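Local coordinates for L-glyceraldehyde 3-phosphate reductase (Clostridium beijerinckii, PDB 6HG6), which binds NADPH and probably acts as an aldo-keto reductase that reduces aldehydes, including furfural, at residues A40-M45 / L81-A86; N194-F199 / G207-A212; L272-T277 / D319-M324; S284-L287 / E291-S294. One frame throughout, in Å; residues are numbered along the deposited sequence.

Contact 1 (A40-M45 / L81-A86); sequences ADYNNM and LRDDLA. With EDO (1,2-ethanediol), chain E.
Tyr42 and Asp83 reach across from two neighbouring helices and meet through their polar ends. Tyr42 OH lies 3.0 Å from Asp83 OD2, the one close approach of this small surface contact. The two flat groups are nearly perpendicular, with ring and carboxylate planes 86° apart, and the carboxylate oxygen lies obliquely to the ring. Tyr42 CG stands opposite the backbone N (chi1 -174°), which carries the phenol away from its own helix and out to the neighbouring one. Arg79, one turn before Asp83 on helix 72-85, makes a cation-pi contact with the Tyr42 ring, and its NE forms a long, weak ion pair with Asp83 OD2.

The helices, 42-54 and 72-85, are the first two of the outer ring of the TIM barrel, following strands 28-31 and 59-61. The contact lies at the start of the former and the end of the latter. Backbone and capping bonds shape both ends. Asp41 is the N-cap: its OD2 accepts from Asn44 N at 2.9 Å, on the anti side and somewhat out of the carboxylate plane, while Asp41 O accepts from Met45 N at 3.1 Å. At the far end Ala86 N reaches Leu81 O over 2.7 Å, closing a wide pi-type turn.

Apolar and looser contacts gather round a 1,2-ethanediol, probably from the crystallisation liquor. Its O1 is 3.6 Å from Tyr42 CD1, and its C1 is 3.6 Å from Met45 CE, brought there by the bent thioether end. Its O2 lies near Ala40 O, and the diol is also hydrogen-bonded to Asn76 OD1.

Contact 2 (N194-F199 / G207-A212); sequences NRYSIF and GLKRAA. With EDO (1,2-ethanediol), chain H.
Asn194, at the end of barrel strand 189-195, and Leu208, in the first turn of helix 208-214, bring the backbones nearest, with 8.6 Å between their CA atoms. They belong to one beta-alpha-beta unit of the TIM barrel, in which the helix leads on to the parallel strand 218-222. The Leu208 side chain comes to the Asn194 amide from the opposite direction. Its CD1 is 3.6 Å from Asn194 OD1 and its CG 3.7 Å from Asn194 ND2, so a branched apolar group packs along both ends of a buried amide whose ND2 is held by Tyr170 O. Gln193, which binds NADPH, directly precedes Asn194.

Two residues farther along, Tyr196 and Lys209 form the polar half of the contact. Their side chains cross at about a right angle, and Lys209 NZ donates to Tyr196 OH at 2.9 Å. The lysine is stretched out from CG to NZ, spanning from helix to phenol. Each buried polar end has a stronger partner outside: Asp289 forms a salt bridge with Lys209 NZ, and Glu204 OE2 is hydrogen-bonded to Tyr196 OH. The last methylene follows the ammonium in, leaving Lys209 CE 3.7 Å from Tyr196 OH.

Contact 3 (L272-T277 / D319-M324); sequences LNRGQT and DEELMM
Arg274 and Glu321 form a salt bridge between the chain leaving one helix and the first turn of another. Arg274 NH1 lies 2.8 Å from Glu321 OE1, at the edge of the guanidinium and near its plane. The hydrogen bond within this pair is weak, bent to 124° at the hydrogen, and the two flat groups are turned 62° apart. The pairing thus runs through one nitrogen and one oxygen and is not a two-pronged grip. Glu321 OE2 instead lies against the aliphatic part of the arginine, 3.0 Å from Arg274 CG and 3.4 Å from Arg274 CD.

Gln276 helps to orient the guanidinium. Its OE1 takes a nearly straight bond of 2.8 Å from Arg274 NE (167°) and a longer one of 3.3 Å from Arg274 NH2, both donors reaching it from the same face of the amide. This side-on grip lies in the guanidinium plane and limits its rotation, while the bend of the arginine chain at chi3 turns NH1 toward the glutamate.

The helices are 258-273, which in this TIM barrel comes between the seventh and eighth strands, and the C-terminal helix 319-329, on the outside of the fold. Between Arg274 and Gln276 the chain turns at Gly275, whose positive phi closes helix 258-273 in a Schellman motif, with Gly275 N bonded to Leu272 O at 2.8 Å. Farther out, Gln276 NE2 is hydrogen-bonded to Ser284 OG, which helps to hold the amide. Gly316 O is a further acceptor for Arg274 NH1, and Phe317 makes a cation-pi contact with the same guanidinium.

Contact 4 (S284-L287 / E291-S294); sequences SWVL and EVTS
The turn that leads from helix 278-286 into 294-297, the last strand of the TIM barrel, folds back on itself here, so that Val286 and Leu287 pack on Val292 and the residues after it. Val292 lays its branched face against Val286 O, with CG1 at 3.3 Å and CG2 at 3.5 Å. Its CG1 is opposite the backbone N (chi1 175°), which brings this methyl up to Val286 CG1 as well, at 4.1 Å, the two side chains crossing at about a right angle.

Leu287 CD2 rests on backbone more than on side chains, 3.9 Å from Ser294 C, with Val292 CG1 at 4.3 Å as its apolar neighbour. The side chains of Thr293 and Ser294 start out away from 284-287; Thr293 OG1 is hydrogen-bonded to Ile219 N of the adjoining barrel strand, and Ser294 OG to Pro26 O. The contact is wholly buried, with Val286 also touching Ala221 of strand 218-222.

A water joins the two arms of the turn, positioned to donate to two backbone carbonyls although other acceptors compete for its protons: it lies 2.7 Å from Leu287 O and 2.8 Å from Val292 O.

How the contacts relate
Contacts 2, 3 and 4 form a connected group, whereas contact 1 stands apart, its centre 32 Å from that of contact 2 and across the middle of the chain. Contact 4 touches both others, while contacts 2 and 3 stay about 8 Å apart at their nearest atoms. Trp285 is touched by Tyr196 and Ile198 of contact 2, with Tyr196 OH 3.5 Å from Trp285 CH2, and by Leu322 of contact 3. Along the chain, contact 4 is nested inside the loop that contact 3 closes. The bound NADPH is about 8 Å from the side chain of Asn194 and about 9 Å from that of Val286, so contacts 2 and 4 lie near the cofactor without either side chain touching it.

Contact 1 (A40-M45 / L81-A86)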
loop_
_atom_site.group_PDB
_atom_site.type_symbol
_atom_site.label_atom_id
_atom_site.label_comp_id
_atom_site.label_asym_id
_atom_site.label_seq_id
_atom_site.Cartn_x
_atom_site.Cartn_y
_atom_site.Cartn_z
ATOM N N ALA A 40 8.433 -18.254 -4.797
ATOM C CA ALA A 40 7.036 -18.171 -5.284
ATOM C C ALA A 40 6.900 -18.882 -6.638
ATOM O O ALA A 40 7.862 -19.000 -7.389
ATOM C CB ALA A 40 6.594 -16.734 -5.357
ATOM N N ASP A 41 5.723 -19.422 -6.893
ATOM C CA ASP A 41 5.398 -20.091 -8.166
ATOM C C ASP A 41 5.037 -18.993 -9.173
ATOM O O ASP A 41 4.135 -18.179 -8.874
ATOM C CB ASP A 41 4.212 -21.024 -7.980
ATOM C CG ASP A 41 3.776 -21.654 -9.286
ATOM O OD1 ASP A 41 4.513 -22.561 -9.795
ATOM O OD2 ASP A 41 2.710 -21.244 -9.787
ATOM N N TYR A 42 5.670 -19.000 -10.333
ATOM C CA TYR A 42 5.486 -17.947 -11.358
ATOM C C TYR A 42 4.041 -17.919 -11.896
ATOM O O TYR A 42 3.491 -16.812 -12.070
ATOM C CB TYR A 42 6.513 -18.107 -12.471
ATOM C CG TYR A 42 6.419 -16.963 -13.438
ATOM C CD1 TYR A 42 6.714 -15.680 -13.027
ATOM C CD2 TYR A 42 5.963 -17.157 -14.729
ATOM C CE1 TYR A 42 6.609 -14.609 -13.895
ATOM C CE2 TYR A 42 5.843 -16.097 -15.610
ATOM C CZ TYR A 42 6.171 -14.820 -15.190
ATOM O OH TYR A 42 6.058 -13.753 -16.045
ATOM N N ASN A 43 3.466 -19.070 -12.217
ATOM C CA ASN A 43 2.055 -19.138 -12.701
ATOM C C ASN A 43 1.096 -18.565 -11.641
ATOM O O ASN A 43 0.164 -17.839 -12.047
ATOM C CB ASN A 43 1.685 -20.525 -13.210
ATOM C CG ASN A 43 2.390 -20.861 -14.513
ATOM O OD1 ASN A 43 2.725 -22.020 -14.765
ATOM N ND2 ASN A 43 2.638 -19.870 -15.350
ATOM N N ASN A 44 1.330 -18.793 -10.340
ATOM C CA ASN A 44 0.456 -18.227 -9.283
ATOM C C ASN A 44 0.627 -16.703 -9.244
ATOM O O ASN A 44 -0.382 -16.018 -9.107
ATOM C CB ASN A 44 0.695 -18.800 -7.893
ATOM C CG ASN A 44 -0.413 -18.404 -6.937
ATOM O OD1 ASN A 44 -1.585 -18.748 -7.130
ATOM N ND2 ASN A 44 -0.069 -17.654 -5.903
ATOM N N MET A 45 1.858 -16.185 -9.327
ATOM C CA MET A 45 2.082 -14.717 -9.273
ATOM C C MET A 45 1.353 -14.057 -10.442
ATOM O O MET A 45 0.727 -13.014 -10.220
ATOM C CB MET A 45 3.566 -14.362 -9.387
ATOM C CG MET A 45 4.355 -14.872 -8.219
ATOM S SD MET A 45 6.078 -14.309 -8.341
ATOM C CE MET A 45 6.869 -15.739 -9.049
ATOM N N LEU A 81 5.345 -8.112 -16.404
ATOM C CA LEU A 81 5.201 -6.938 -17.308
ATOM C C LEU A 81 5.669 -7.311 -18.707
ATOM O O LEU A 81 4.862 -7.232 -19.652
ATOM C CB LEU A 81 5.997 -5.748 -16.779
ATOM C CG LEU A 81 5.346 -5.051 -15.609
ATOM C CD1 LEU A 81 6.367 -4.184 -14.908
ATOM C CD2 LEU A 81 4.129 -4.255 -16.073
ATOM N N ARG A 82 6.871 -7.851 -18.819
ATOM C CA ARG A 82 7.453 -8.200 -20.132
ATOM C C ARG A 82 6.539 -9.201 -20.845
ATOM O O ARG A 82 6.344 -9.083 -22.064
ATOM C CB ARG A 82 8.868 -8.731 -19.862
ATOM C CG ARG A 82 9.674 -9.234 -21.043
ATOM C CD ARG A 82 11.172 -9.272 -20.705
ATOM N NE ARG A 82 11.530 -9.764 -19.364
ATOM C CZ ARG A 82 11.927 -9.012 -18.305
ATOM N NH1 ARG A 82 12.188 -9.601 -17.152
ATOM N NH2 ARG A 82 12.062 -7.691 -18.372
ATOM N N ASP A 83 6.039 -10.208 -20.137
ATOM C CA ASP A 83 5.333 -11.327 -20.779
ATOM C C ASP A 83 3.874 -10.982 -21.094
ATOM O O ASP A 83 3.358 -11.522 -22.067
ATOM C CB ASP A 83 5.355 -12.549 -19.866
ATOM C CG ASP A 83 6.711 -13.229 -19.745
ATOM O OD1 ASP A 83 7.665 -12.771 -20.442
ATOM O OD2 ASP A 83 6.792 -14.246 -18.950
ATOM N N ASP A 84 3.224 -10.156 -20.285
ATOM C CA ASP A 84 1.760 -9.990 -20.429
ATOM C C ASP A 84 1.249 -8.599 -20.068
ATOM O O ASP A 84 0.258 -8.201 -20.684
ATOM C CB ASP A 84 1.050 -10.989 -19.522
ATOM C CG ASP A 84 1.116 -12.419 -20.049
ATOM O OD1 ASP A 84 0.371 -12.730 -21.070
ATOM O OD2 ASP A 84 1.946 -13.212 -19.478
ATOM N N LEU A 85 1.761 -7.956 -19.033
ATOM C CA LEU A 85 1.096 -6.723 -18.537
ATOM C C LEU A 85 1.651 -5.442 -19.155
ATOM O O LEU A 85 0.958 -4.421 -18.989
ATOM C CB LEU A 85 1.236 -6.621 -17.025
ATOM C CG LEU A 85 0.255 -7.390 -16.170
ATOM C CD1 LEU A 85 0.431 -6.915 -14.730
ATOM C CD2 LEU A 85 -1.178 -7.205 -16.643
ATOM N N ALA A 86 2.822 -5.465 -19.808
ATOM C CA ALA A 86 3.433 -4.242 -20.400
ATOM C C ALA A 86 2.419 -3.578 -21.346
ATOM O O ALA A 86 2.436 -2.338 -21.436
ATOM C CB ALA A 86 4.728 -4.554 -21.120
HETATM C C1 EDO E . 9.656 -17.580 -10.466
HETATM O O1 EDO E . 9.884 -16.690 -11.546
HETATM C C2 EDO E . 10.673 -17.480 -9.391
HETATM O O2 EDO E . 10.231 -16.823 -8.212
#

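Contact 2 (N194-F199 / G207-A212)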
loop_
_atom_site.group_PDB
_atom_site.type_symbol
_atom_site.label_atom_id
_atom_site.label_comp_id
_atom_site.label_asym_id
_atom_site.label_seq_id
_atom_site.Cartn_x
_atom_site.Cartn_y
_atom_site.Cartn_z
ATOM N N ASN A 194 1.121 4.144 5.068
ATOM C CA ASN A 194 1.236 3.907 6.522
ATOM C C ASN A 194 0.438 2.675 6.949
ATOM O O ASN A 194 -0.595 2.361 6.353
ATOM C CB ASN A 194 0.828 5.127 7.348
ATOM C CG ASN A 194 1.712 6.338 7.173
ATOM O OD1 ASN A 194 1.659 6.968 6.122
ATOM N ND2 ASN A 194 2.536 6.642 8.179
ATOM N N ARG A 195 0.925 2.011 7.979
ATOM C CA ARG A 195 0.237 0.845 8.577
ATOM C C ARG A 195 -1.003 1.375 9.281
ATOM O O ARG A 195 -0.872 2.345 10.024
ATOM C CB ARG A 195 1.138 0.120 9.585
ATOM C CG ARG A 195 0.613 -1.249 10.006
ATOM C CD ARG A 195 1.581 -2.091 10.863
ATOM N NE ARG A 195 2.893 -2.238 10.242
ATOM C CZ ARG A 195 3.958 -1.449 10.465
ATOM N NH1 ARG A 195 3.896 -0.437 11.326
ATOM N NH2 ARG A 195 5.084 -1.665 9.799
ATOM N N TYR A 196 -2.150 0.751 9.038
ATOM C CA TYR A 196 -3.433 1.151 9.667
ATOM C C TYR A 196 -4.387 -0.023 9.684
ATOM O O TYR A 196 -4.563 -0.639 8.632
ATOM C CB TYR A 196 -4.035 2.318 8.888
ATOM C CG TYR A 196 -5.197 3.026 9.529
ATOM C CD1 TYR A 196 -5.247 3.285 10.890
ATOM C CD2 TYR A 196 -6.258 3.486 8.761
ATOM C CE1 TYR A 196 -6.335 3.942 11.467
ATOM C CE2 TYR A 196 -7.315 4.189 9.313
ATOM C CZ TYR A 196 -7.367 4.422 10.672
ATOM O OH TYR A 196 -8.439 5.094 11.199
ATOM N N SER A 197 -4.947 -0.328 10.843
ATOM C CA SER A 197 -5.955 -1.400 10.987
ATOM C C SER A 197 -6.816 -1.094 12.199
ATOM O O SER A 197 -6.459 -0.226 12.993
ATOM C CB SER A 197 -5.325 -2.746 11.159
ATOM O OG SER A 197 -4.686 -2.795 12.419
ATOM N N ILE A 198 -7.867 -1.865 12.370
ATOM C CA ILE A 198 -8.661 -1.792 13.622
ATOM C C ILE A 198 -7.724 -1.938 14.836
ATOM O O ILE A 198 -7.999 -1.273 15.854
ATOM C CB ILE A 198 -9.770 -2.849 13.581
ATOM C CG1 ILE A 198 -10.831 -2.420 12.562
ATOM C CG2 ILE A 198 -10.353 -3.082 14.957
ATOM C CD1 ILE A 198 -11.906 -3.440 12.313
ATOM N N PHE A 199 -6.661 -2.754 14.749
ATOM C CA PHE A 199 -5.722 -3.020 15.877
ATOM C C PHE A 199 -4.492 -2.095 15.883
ATOM O O PHE A 199 -3.733 -2.120 16.889
ATOM C CB PHE A 199 -5.292 -4.485 15.880
ATOM C CG PHE A 199 -6.359 -5.425 16.363
ATOM C CD1 PHE A 199 -7.039 -5.170 17.535
ATOM C CD2 PHE A 199 -6.698 -6.545 15.625
ATOM C CE1 PHE A 199 -8.017 -6.039 17.990
ATOM C CE2 PHE A 199 -7.675 -7.420 16.082
ATOM C CZ PHE A 199 -8.362 -7.141 17.239
ATOM N N GLY A 207 -0.384 12.042 14.426
ATOM C CA GLY A 207 -0.712 13.207 13.591
ATOM C C GLY A 207 -0.760 12.934 12.104
ATOM O O GLY A 207 -1.191 13.850 11.401
ATOM N N LEU A 208 -0.416 11.737 11.632
ATOM C CA LEU A 208 -0.300 11.489 10.174
ATOM C C LEU A 208 -1.665 11.604 9.506
ATOM O O LEU A 208 -1.762 12.305 8.446
ATOM C CB LEU A 208 0.397 10.155 9.898
ATOM C CG LEU A 208 0.724 9.843 8.431
ATOM C CD1 LEU A 208 -0.536 9.415 7.693
ATOM C CD2 LEU A 208 1.399 11.032 7.724
ATOM N N LYS A 209 -2.682 10.944 10.029
ATOM C CA LYS A 209 -3.995 10.951 9.341
ATOM C C LYS A 209 -4.535 12.381 9.222
ATOM O O LYS A 209 -4.953 12.750 8.093
ATOM C CB LYS A 209 -4.962 10.017 10.040
ATOM C CG LYS A 209 -6.189 9.627 9.236
ATOM C CD LYS A 209 -7.047 8.650 10.031
ATOM C CE LYS A 209 -8.345 8.308 9.333
ATOM N NZ LYS A 209 -9.331 7.634 10.197
ATOM N N ARG A 210 -4.444 13.168 10.283
ATOM C CA ARG A 210 -4.910 14.570 10.288
ATOM C C ARG A 210 -4.004 15.449 9.406
ATOM O O ARG A 210 -4.561 16.287 8.707
ATOM C CB ARG A 210 -4.979 15.088 11.722
ATOM C CG ARG A 210 -5.302 16.572 11.853
ATOM C CD ARG A 210 -5.416 16.880 13.337
ATOM N NE ARG A 210 -5.229 18.277 13.743
ATOM C CZ ARG A 210 -6.131 19.088 14.327
ATOM N NH1 ARG A 210 -7.375 18.700 14.593
ATOM N NH2 ARG A 210 -5.768 20.315 14.660
ATOM N N ALA A 211 -2.680 15.314 9.468
ATOM C CA ALA A 211 -1.750 16.149 8.669
ATOM C C ALA A 211 -1.985 15.863 7.184
ATOM O O ALA A 211 -1.975 16.808 6.410
ATOM C CB ALA A 211 -0.306 15.915 9.054
ATOM N N ALA A 212 -2.180 14.601 6.794
ATOM C CA ALA A 212 -2.386 14.226 5.376
ATOM C C ALA A 212 -3.651 14.931 4.894
ATOM O O ALA A 212 -3.600 15.639 3.875
ATOM C CB ALA A 212 -2.461 12.744 5.195
HETATM C C1 EDO H . -3.641 14.573 15.600
HETATM O O1 EDO H . -2.924 15.736 15.194
HETATM C C2 EDO H . -2.805 13.640 16.403
HETATM O O2 EDO H . -2.930 12.291 15.990
#

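Contact 3 (L272-T277 / D319-M324)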
loop_
_atom_site.group_PDB
_atom_site.type_symbol
_atom_site.label_atom_id
_atom_site.label_comp_id
_atom_site.label_asym_id
_atom_site.label_seq_id
_atom_site.Cartn_x
_atom_site.Cartn_y
_atom_site.Cartn_z
ATOM N N LEU A 272 -20.384 -10.257 10.840
ATOM C CA LEU A 272 -21.466 -11.169 10.396
ATOM C C LEU A 272 -22.800 -10.370 10.226
ATOM O O LEU A 272 -23.504 -10.517 9.078
ATOM C CB LEU A 272 -21.688 -12.323 11.397
ATOM C CG LEU A 272 -20.596 -13.395 11.485
ATOM C CD1 LEU A 272 -20.969 -14.477 12.474
ATOM C CD2 LEU A 272 -20.313 -14.033 10.133
ATOM N N ASN A 273 -23.042 -9.419 11.181
ATOM C CA ASN A 273 -24.308 -8.632 11.230
ATOM C C ASN A 273 -24.374 -7.705 10.009
ATOM O O ASN A 273 -25.493 -7.342 9.616
ATOM C CB ASN A 273 -24.461 -7.837 12.528
ATOM C CG ASN A 273 -24.762 -8.700 13.730
ATOM O OD1 ASN A 273 -25.380 -9.762 13.622
ATOM N ND2 ASN A 273 -24.381 -8.222 14.906
ATOM N N ARG A 274 -23.220 -7.348 9.453
ATOM C CA ARG A 274 -23.059 -6.507 8.234
ATOM C C ARG A 274 -23.063 -7.363 6.958
ATOM O O ARG A 274 -22.958 -6.778 5.900
ATOM C CB ARG A 274 -21.720 -5.759 8.261
ATOM C CG ARG A 274 -21.644 -4.667 9.311
ATOM C CD ARG A 274 -20.249 -4.140 9.459
ATOM N NE ARG A 274 -19.690 -3.601 8.239
ATOM C CZ ARG A 274 -19.898 -2.387 7.772
ATOM N NH1 ARG A 274 -20.716 -1.561 8.389
ATOM N NH2 ARG A 274 -19.314 -2.024 6.658
ATOM N N GLY A 275 -23.123 -8.692 7.042
ATOM C CA GLY A 275 -23.055 -9.570 5.861
ATOM C C GLY A 275 -21.640 -9.649 5.324
ATOM O O GLY A 275 -21.486 -9.896 4.141
ATOM N N GLN A 276 -20.630 -9.415 6.167
ATOM C CA GLN A 276 -19.209 -9.444 5.776
ATOM C C GLN A 276 -18.425 -10.471 6.606
ATOM O O GLN A 276 -18.810 -10.749 7.761
ATOM C CB GLN A 276 -18.573 -8.081 6.055
ATOM C CG GLN A 276 -19.102 -6.928 5.202
ATOM C CD GLN A 276 -18.227 -5.702 5.334
ATOM O OE1 GLN A 276 -18.145 -5.087 6.395
ATOM N NE2 GLN A 276 -17.559 -5.323 4.249
ATOM N N THR A 277 -17.316 -10.964 6.052
ATOM C CA THR A 277 -16.291 -11.683 6.839
ATOM C C THR A 277 -15.573 -10.622 7.684
ATOM O O THR A 277 -15.647 -9.411 7.325
ATOM C CB THR A 277 -15.278 -12.394 5.931
ATOM O OG1 THR A 277 -14.680 -11.390 5.114
ATOM C CG2 THR A 277 -15.889 -13.500 5.094
ATOM N N ASP A 319 -22.833 4.822 13.810
ATOM C CA ASP A 319 -22.090 5.355 14.990
ATOM C C ASP A 319 -22.001 4.214 16.033
ATOM O O ASP A 319 -20.931 4.071 16.674
ATOM C CB ASP A 319 -22.723 6.664 15.497
ATOM C CG ASP A 319 -22.589 7.849 14.534
ATOM O OD1 ASP A 319 -21.630 7.877 13.760
ATOM O OD2 ASP A 319 -23.475 8.732 14.547
ATOM N N GLU A 320 -22.985 3.311 16.034
ATOM C CA GLU A 320 -22.995 2.169 17.006
ATOM C C GLU A 320 -21.861 1.146 16.653
ATOM O O GLU A 320 -21.199 0.555 17.701
ATOM C CB GLU A 320 -24.317 1.417 17.039
ATOM C CG GLU A 320 -24.328 0.317 18.080
ATOM C CD GLU A 320 -25.695 -0.328 18.228
ATOM O OE1 GLU A 320 -26.242 -0.643 17.151
ATOM O OE2 GLU A 320 -26.231 -0.474 19.385
ATOM N N GLU A 321 -21.770 0.818 15.319
ATOM C CA GLU A 321 -20.736 -0.169 14.915
ATOM C C GLU A 321 -19.379 0.387 15.313
ATOM O O GLU A 321 -18.544 -0.389 15.817
ATOM C CB GLU A 321 -20.765 -0.469 13.417
ATOM C CG GLU A 321 -21.936 -1.319 13.003
ATOM C CD GLU A 321 -22.162 -1.444 11.505
ATOM O OE1 GLU A 321 -21.830 -0.536 10.781
ATOM O OE2 GLU A 321 -22.730 -2.449 11.090
ATOM N N LEU A 322 -19.150 1.668 15.003
ATOM C CA LEU A 322 -17.865 2.339 15.239
ATOM C C LEU A 322 -17.524 2.398 16.728
ATOM O O LEU A 322 -16.386 2.076 17.056
ATOM C CB LEU A 322 -17.895 3.736 14.627
ATOM C CG LEU A 322 -17.912 3.786 13.093
ATOM C CD1 LEU A 322 -17.634 5.194 12.618
ATOM C CD2 LEU A 322 -16.939 2.797 12.465
ATOM N N MET A 323 -18.450 2.802 17.602
ATOM C CA MET A 323 -18.108 2.898 19.042
ATOM C C MET A 323 -17.862 1.482 19.596
ATOM O O MET A 323 -17.022 1.355 20.570
ATOM C CB MET A 323 -19.215 3.591 19.829
ATOM C CG MET A 323 -20.310 2.667 20.161
ATOM S SD MET A 323 -20.430 2.147 21.882
ATOM C CE MET A 323 -18.780 2.417 22.509
ATOM N N MET A 324 -18.510 0.444 19.002
ATOM C CA MET A 324 -18.298 -0.949 19.464
ATOM C C MET A 324 -16.908 -1.421 19.021
ATOM O O MET A 324 -16.183 -2.043 19.815
ATOM C CB MET A 324 -19.364 -1.881 18.893
ATOM C CG MET A 324 -20.693 -1.669 19.583
ATOM S SD MET A 324 -21.947 -2.740 18.520
ATOM C CE MET A 324 -21.422 -4.337 19.610
#

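Contact 4 (S284-L287 / E291-S294)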
loop_
_atom_site.group_PDB
_atom_site.type_symbol
_atom_site.label_atom_id
_atom_site.label_comp_id
_atom_site.label_asym_id
_atom_site.label_seq_id
_atom_site.Cartn_x
_atom_site.Cartn_y
_atom_site.Cartn_z
ATOM N N SER A 284 -13.081 -2.565 4.935
ATOM C CA SER A 284 -14.107 -1.489 4.892
ATOM C C SER A 284 -13.797 -0.445 5.969
ATOM O O SER A 284 -13.925 0.745 5.690
ATOM C CB SER A 284 -15.473 -2.006 5.045
ATOM O OG SER A 284 -15.763 -2.911 4.009
ATOM N N TRP A 285 -13.389 -0.871 7.162
ATOM C CA TRP A 285 -13.160 0.079 8.269
ATOM C C TRP A 285 -12.001 1.022 7.927
ATOM O O TRP A 285 -12.093 2.238 8.175
ATOM C CB TRP A 285 -12.960 -0.713 9.569
ATOM C CG TRP A 285 -12.752 0.166 10.752
ATOM C CD1 TRP A 285 -13.708 0.571 11.627
ATOM C CD2 TRP A 285 -11.520 0.753 11.199
ATOM N NE1 TRP A 285 -13.148 1.370 12.579
ATOM C CE2 TRP A 285 -11.825 1.500 12.357
ATOM C CE3 TRP A 285 -10.202 0.707 10.764
ATOM C CZ2 TRP A 285 -10.869 2.233 13.051
ATOM C CZ3 TRP A 285 -9.254 1.423 11.463
ATOM C CH2 TRP A 285 -9.582 2.149 12.601
ATOM N N VAL A 286 -10.910 0.504 7.401
ATOM C CA VAL A 286 -9.751 1.351 7.057
ATOM C C VAL A 286 -10.161 2.448 6.056
ATOM O O VAL A 286 -9.536 3.524 6.088
ATOM C CB VAL A 286 -8.612 0.455 6.540
ATOM C CG1 VAL A 286 -7.629 1.214 5.762
ATOM C CG2 VAL A 286 -7.963 -0.273 7.700
ATOM N N LEU A 287 -11.124 2.178 5.195
ATOM C CA LEU A 287 -11.609 3.115 4.136
ATOM C C LEU A 287 -12.761 4.007 4.612
ATOM O O LEU A 287 -13.308 4.755 3.789
ATOM C CB LEU A 287 -12.091 2.302 2.929
ATOM C CG LEU A 287 -10.980 1.655 2.095
ATOM C CD1 LEU A 287 -11.598 0.709 1.090
ATOM C CD2 LEU A 287 -10.090 2.670 1.401
ATOM N N GLU A 291 -10.172 10.652 4.039
ATOM C CA GLU A 291 -8.728 10.968 3.941
ATOM C C GLU A 291 -7.920 9.688 3.696
ATOM O O GLU A 291 -6.763 9.783 3.299
ATOM C CB GLU A 291 -8.179 11.740 5.134
ATOM C CG GLU A 291 -8.358 11.056 6.480
ATOM C CD GLU A 291 -9.636 11.399 7.215
ATOM O OE1 GLU A 291 -10.745 11.557 6.562
ATOM O OE2 GLU A 291 -9.524 11.523 8.471
ATOM N N VAL A 292 -8.498 8.506 3.870
ATOM C CA VAL A 292 -7.765 7.261 3.505
ATOM C C VAL A 292 -8.144 6.964 2.058
ATOM O O VAL A 292 -9.318 6.743 1.769
ATOM C CB VAL A 292 -8.057 6.088 4.450
ATOM C CG1 VAL A 292 -7.372 4.828 3.944
ATOM C CG2 VAL A 292 -7.578 6.445 5.849
ATOM N N THR A 293 -7.184 7.046 1.176
ATOM C CA THR A 293 -7.444 6.935 -0.282
ATOM C C THR A 293 -7.693 5.480 -0.692
ATOM O O THR A 293 -8.655 5.186 -1.402
ATOM C CB THR A 293 -6.252 7.469 -1.063
ATOM O OG1 THR A 293 -5.851 8.729 -0.518
ATOM C CG2 THR A 293 -6.573 7.558 -2.543
ATOM N N SER A 294 -6.883 4.580 -0.179
ATOM C CA SER A 294 -6.843 3.177 -0.634
ATOM C C SER A 294 -6.356 2.280 0.487
ATOM O O SER A 294 -5.665 2.739 1.413
ATOM C CB SER A 294 -5.876 3.058 -1.807
ATOM O OG SER A 294 -5.915 1.788 -2.423
HETATM O O HOH W 1 -12.076 6.186 1.802
#